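PDB 6V55: adhesion G-protein coupled receptor G6 from Danio rerio, which is an adhesion G protein-coupled receptor linked to myelination, probably using its large calcium-binding extracellular region in cell adhesion and signalling. Local coordinates for residues C212-V224 / S232-Q244. Numbering follows the deposited sequence.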
loop_
_atom_site.group_PDB
_atom_site.type_symbol
_atom_site.label_atom_id
_atom_site.label_comp_id
_atom_site.label_asym_id
_atom_site.label_seq_id
_atom_site.Cartn_x
_atom_site.Cartn_y
_atom_site.Cartn_z
ATOM N N CYS A 212 -34.052 16.368 -30.037
ATOM C CA CYS A 212 -34.618 17.385 -29.161
ATOM C C CYS A 212 -36.003 17.774 -29.643
ATOM O O CYS A 212 -36.229 17.927 -30.846
ATOM C CB CYS A 212 -33.762 18.638 -29.112
ATOM S SG CYS A 212 -32.014 18.283 -29.130
ATOM N N LEU A 213 -36.929 17.925 -28.701
ATOM C CA LEU A 213 -38.276 18.397 -28.981
ATOM C C LEU A 213 -38.524 19.634 -28.136
ATOM O O LEU A 213 -38.249 19.616 -26.934
ATOM C CB LEU A 213 -39.307 17.303 -28.677
ATOM C CG LEU A 213 -39.033 15.956 -29.372
ATOM C CD1 LEU A 213 -39.948 14.869 -28.873
ATOM C CD2 LEU A 213 -39.153 16.087 -30.900
ATOM N N THR A 214 -38.995 20.725 -28.759
ATOM C CA THR A 214 -39.389 21.928 -28.027
ATOM C C THR A 214 -40.858 22.237 -28.291
ATOM O O THR A 214 -41.448 21.764 -29.266
ATOM C CB THR A 214 -38.527 23.186 -28.361
ATOM O OG1 THR A 214 -38.954 23.793 -29.597
ATOM C CG2 THR A 214 -37.028 22.868 -28.406
ATOM N N TRP A 215 -41.441 23.033 -27.393
ATOM C CA TRP A 215 -42.829 23.464 -27.488
ATOM C C TRP A 215 -42.963 24.745 -26.688
ATOM O O TRP A 215 -42.305 24.871 -25.663
ATOM C CB TRP A 215 -43.774 22.398 -26.931
ATOM C CG TRP A 215 -45.202 22.823 -26.850
ATOM C CD1 TRP A 215 -46.060 23.015 -27.893
ATOM C CD2 TRP A 215 -45.955 23.089 -25.655
ATOM N NE1 TRP A 215 -47.299 23.370 -27.427
ATOM C CE2 TRP A 215 -47.263 23.435 -26.057
ATOM C CE3 TRP A 215 -45.650 23.065 -24.285
ATOM C CZ2 TRP A 215 -48.268 23.758 -25.141
ATOM C CZ3 TRP A 215 -46.650 23.387 -23.377
ATOM C CH2 TRP A 215 -47.942 23.744 -23.817
ATOM N N THR A 216 -43.758 25.709 -27.182
ATOM C CA THR A 216 -44.312 26.779 -26.351
ATOM C C THR A 216 -45.823 26.816 -26.519
ATOM O O THR A 216 -46.340 26.553 -27.605
ATOM C CB THR A 216 -43.815 28.184 -26.693
ATOM O OG1 THR A 216 -44.315 28.551 -27.979
ATOM C CG2 THR A 216 -42.353 28.289 -26.707
ATOM N N LYS A 217 -46.531 27.183 -25.445
ATOM C CA LYS A 217 -47.979 27.339 -25.537
ATOM C C LYS A 217 -48.379 28.549 -26.380
ATOM O O LYS A 217 -49.356 28.475 -27.149
ATOM C CB LYS A 217 -48.575 27.456 -24.131
ATOM C CG LYS A 217 -50.078 27.368 -24.072
ATOM C CD LYS A 217 -50.573 27.896 -22.773
ATOM C CE LYS A 217 -52.054 27.782 -22.734
ATOM N NZ LYS A 217 -52.576 27.826 -21.334
ATOM N N SER A 218 -47.599 29.638 -26.270
ATOM C CA SER A 218 -47.991 30.955 -26.765
ATOM C C SER A 218 -48.053 31.005 -28.279
ATOM O O SER A 218 -48.960 31.629 -28.833
ATOM C CB SER A 218 -47.022 32.021 -26.250
ATOM O OG SER A 218 -45.743 31.886 -26.844
ATOM N N SER A 219 -47.147 30.310 -28.962
ATOM C CA SER A 219 -47.227 30.191 -30.410
ATOM C C SER A 219 -47.786 28.861 -30.889
ATOM O O SER A 219 -48.232 28.775 -32.038
ATOM C CB SER A 219 -45.840 30.387 -31.026
ATOM O OG SER A 219 -44.870 29.742 -30.220
ATOM N N GLY A 220 -47.765 27.823 -30.053
ATOM C CA GLY A 220 -47.997 26.481 -30.547
ATOM C C GLY A 220 -46.840 25.908 -31.319
ATOM O O GLY A 220 -47.002 24.877 -31.972
ATOM N N LEU A 221 -45.668 26.529 -31.243
ATOM C CA LEU A 221 -44.531 26.168 -32.075
ATOM C C LEU A 221 -43.851 24.918 -31.523
ATOM O O LEU A 221 -43.199 24.970 -30.474
ATOM C CB LEU A 221 -43.544 27.331 -32.145
ATOM C CG LEU A 221 -42.390 27.144 -33.143
ATOM C CD1 LEU A 221 -42.862 27.384 -34.559
ATOM C CD2 LEU A 221 -41.215 28.053 -32.814
ATOM N N ILE A 222 -44.006 23.796 -32.222
ATOM C CA ILE A 222 -43.145 22.641 -32.007
ATOM C C ILE A 222 -41.816 22.884 -32.717
ATOM O O ILE A 222 -41.781 23.341 -33.862
ATOM C CB ILE A 222 -43.809 21.350 -32.518
ATOM C CG1 ILE A 222 -45.314 21.333 -32.207
ATOM C CG2 ILE A 222 -43.076 20.108 -31.978
ATOM C CD1 ILE A 222 -45.662 20.965 -30.800
ATOM N N GLY A 223 -40.719 22.594 -32.034
ATOM C CA GLY A 223 -39.404 22.591 -32.650
ATOM C C GLY A 223 -38.841 21.165 -32.583
ATOM O O GLY A 223 -39.144 20.437 -31.647
ATOM N N VAL A 224 -38.098 20.789 -33.616
ATOM C CA VAL A 224 -37.438 19.484 -33.680
ATOM C C VAL A 224 -35.976 19.726 -34.038
ATOM O O VAL A 224 -35.682 20.431 -35.013
ATOM C CB VAL A 224 -38.101 18.546 -34.709
ATOM C CG1 VAL A 224 -37.323 17.251 -34.845
ATOM C CG2 VAL A 224 -39.518 18.213 -34.304
ATOM N N SER A 232 -39.260 23.596 -37.583
ATOM C CA SER A 232 -40.315 24.271 -36.854
ATOM C C SER A 232 -41.654 23.932 -37.483
ATOM O O SER A 232 -41.752 23.718 -38.692
ATOM C CB SER A 232 -40.086 25.776 -36.854
ATOM O OG SER A 232 -39.193 26.096 -35.817
ATOM N N SER A 233 -42.684 23.880 -36.649
ATOM C CA SER A 233 -44.036 23.599 -37.101
ATOM C C SER A 233 -44.970 24.218 -36.070
ATOM O O SER A 233 -44.615 24.332 -34.895
ATOM C CB SER A 233 -44.260 22.086 -37.267
ATOM O OG SER A 233 -45.588 21.726 -36.982
ATOM N N ILE A 234 -46.133 24.674 -36.518
ATOM C CA ILE A 234 -47.126 25.278 -35.635
ATOM C C ILE A 234 -48.207 24.250 -35.359
ATOM O O ILE A 234 -48.841 23.739 -36.288
ATOM C CB ILE A 234 -47.736 26.541 -36.252
ATOM C CG1 ILE A 234 -46.663 27.611 -36.476
ATOM C CG2 ILE A 234 -48.906 27.030 -35.400
ATOM C CD1 ILE A 234 -46.373 28.503 -35.299
ATOM N N CYS A 235 -48.428 23.943 -34.090
ATOM C CA CYS A 235 -49.525 23.075 -33.677
ATOM C C CYS A 235 -50.527 23.970 -32.966
ATOM O O CYS A 235 -50.405 24.215 -31.763
ATOM C CB CYS A 235 -49.041 21.962 -32.781
ATOM S SG CYS A 235 -50.284 20.724 -32.344
ATOM N N SER A 236 -51.515 24.469 -33.725
ATOM C CA SER A 236 -52.416 25.494 -33.203
ATOM C C SER A 236 -53.405 24.939 -32.187
ATOM O O SER A 236 -53.887 25.703 -31.344
ATOM C CB SER A 236 -53.194 26.168 -34.334
ATOM O OG SER A 236 -54.285 25.353 -34.722
ATOM N N ALA A 237 -53.696 23.627 -32.233
ATOM C CA ALA A 237 -54.538 22.991 -31.221
ATOM C C ALA A 237 -53.900 22.997 -29.841
ATOM O O ALA A 237 -54.622 23.006 -28.841
ATOM C CB ALA A 237 -54.859 21.545 -31.618
ATOM N N SER A 238 -52.574 23.039 -29.765
ATOM C CA SER A 238 -51.853 22.930 -28.506
ATOM C C SER A 238 -51.776 24.237 -27.725
ATOM O O SER A 238 -51.183 24.247 -26.644
ATOM C CB SER A 238 -50.429 22.417 -28.753
ATOM O OG SER A 238 -49.523 23.487 -28.986
ATOM N N GLN A 239 -52.341 25.340 -28.226
ATOM C CA GLN A 239 -52.276 26.592 -27.479
ATOM C C GLN A 239 -53.374 26.711 -26.431
ATOM O O GLN A 239 -53.432 27.719 -25.723
ATOM C CB GLN A 239 -52.354 27.778 -28.428
ATOM C CG GLN A 239 -51.675 27.574 -29.764
ATOM C CD GLN A 239 -51.866 28.778 -30.678
ATOM O OE1 GLN A 239 -52.643 28.736 -31.644
ATOM N NE2 GLN A 239 -51.173 29.872 -30.359
ATOM N N ILE A 240 -54.240 25.709 -26.339
ATOM C CA ILE A 240 -55.304 25.619 -25.351
ATOM C C ILE A 240 -54.826 24.969 -24.042
ATOM O O ILE A 240 -55.383 25.232 -22.971
ATOM C CB ILE A 240 -56.442 24.844 -26.054
ATOM C CG1 ILE A 240 -56.894 25.642 -27.260
ATOM C CG2 ILE A 240 -57.658 24.610 -25.231
ATOM C CD1 ILE A 240 -57.357 27.054 -26.935
ATOM N N TYR A 241 -53.757 24.185 -24.081
ATOM C CA TYR A 241 -53.423 23.303 -22.976
ATOM C C TYR A 241 -52.257 23.829 -22.157
ATOM O O TYR A 241 -51.376 24.534 -22.650
ATOM C CB TYR A 241 -53.103 21.899 -23.479
ATOM C CG TYR A 241 -54.282 21.291 -24.178
ATOM C CD1 TYR A 241 -55.407 20.897 -23.459
ATOM C CD2 TYR A 241 -54.295 21.145 -25.568
ATOM C CE1 TYR A 241 -56.510 20.348 -24.105
ATOM C CE2 TYR A 241 -55.389 20.601 -26.222
ATOM C CZ TYR A 241 -56.490 20.204 -25.482
ATOM O OH TYR A 241 -57.579 19.665 -26.126
ATOM N N THR A 242 -52.266 23.452 -20.889
ATOM C CA THR A 242 -51.197 23.743 -19.953
ATOM C C THR A 242 -50.862 22.439 -19.249
ATOM O O THR A 242 -51.768 21.704 -18.845
ATOM C CB THR A 242 -51.638 24.822 -18.946
ATOM O OG1 THR A 242 -52.053 26.004 -19.651
ATOM C CG2 THR A 242 -50.525 25.167 -17.967
ATOM N N LEU A 243 -49.579 22.132 -19.126
ATOM C CA LEU A 243 -49.185 20.914 -18.433
ATOM C C LEU A 243 -49.154 21.198 -16.935
ATOM O O LEU A 243 -48.390 22.056 -16.487
ATOM C CB LEU A 243 -47.830 20.434 -18.950
ATOM C CG LEU A 243 -47.701 20.307 -20.476
ATOM C CD1 LEU A 243 -46.299 19.874 -20.888
ATOM C CD2 LEU A 243 -48.744 19.349 -21.018
ATOM N N GLN A 244 -49.987 20.499 -16.165
ATOM C CA GLN A 244 -50.115 20.819 -14.752
ATOM C C GLN A 244 -48.949 20.265 -13.936
ATOM O O GLN A 244 -48.142 19.454 -14.404
ATOM C CB GLN A 244 -51.427 20.286 -14.185
ATOM C CG GLN A 244 -52.578 21.306 -14.129
ATOM C CD GLN A 244 -52.290 22.541 -13.262
ATOM O OE1 GLN A 244 -51.596 22.467 -12.239
ATOM N NE2 GLN A 244 -52.851 23.684 -13.666
#
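Leu221, Ile222 and Gly223 pair antiparallel with Ile234, Ser233 and Ser232, the short strand axes 4.6 Å apart at 157°. Ser233 N donates a hydrogen bond to Ile222 O (3.0 Å); the return one, Ile222 N to Ser233 O, is weak. Past the strand, Cys235 N hydrogen-bonds Gly220 O at 2.7 Å. Gly220 sits against Cys235 O and Gln239 CG, with no room for a CB. On one face Leu221 CD1 meets Ile234 CD1 at 3.8 Å. On the other, Ile222 CG1 lies against Cys235 CB, beside the disulfide to Cys193. Trp215 holds CG anti to its backbone N (chi1 173°), which carries the indole across to Ser238, where NE1 donates almost straight to OG (2.7 Å, 167°), close to the ring plane. Ser238 OG in turn donates to Cys235 O. With an alanine replacing Trp215, Ser238 OG would probably lose its indole donor and a gap would open beside Leu243 and Ile188. The extended Lys217 chain runs past Gln239 O and Tyr241 O, and NZ hydrogen-bonds Thr242 OG1. Strands 221-226 and 229-234 form the edge hairpin of a sheet in the pentraxin-like beta-sandwich. The indole-to-serine-to-carbonyl chain ties the turn after the edge strand to strand 209-216, two strands further into the sheet.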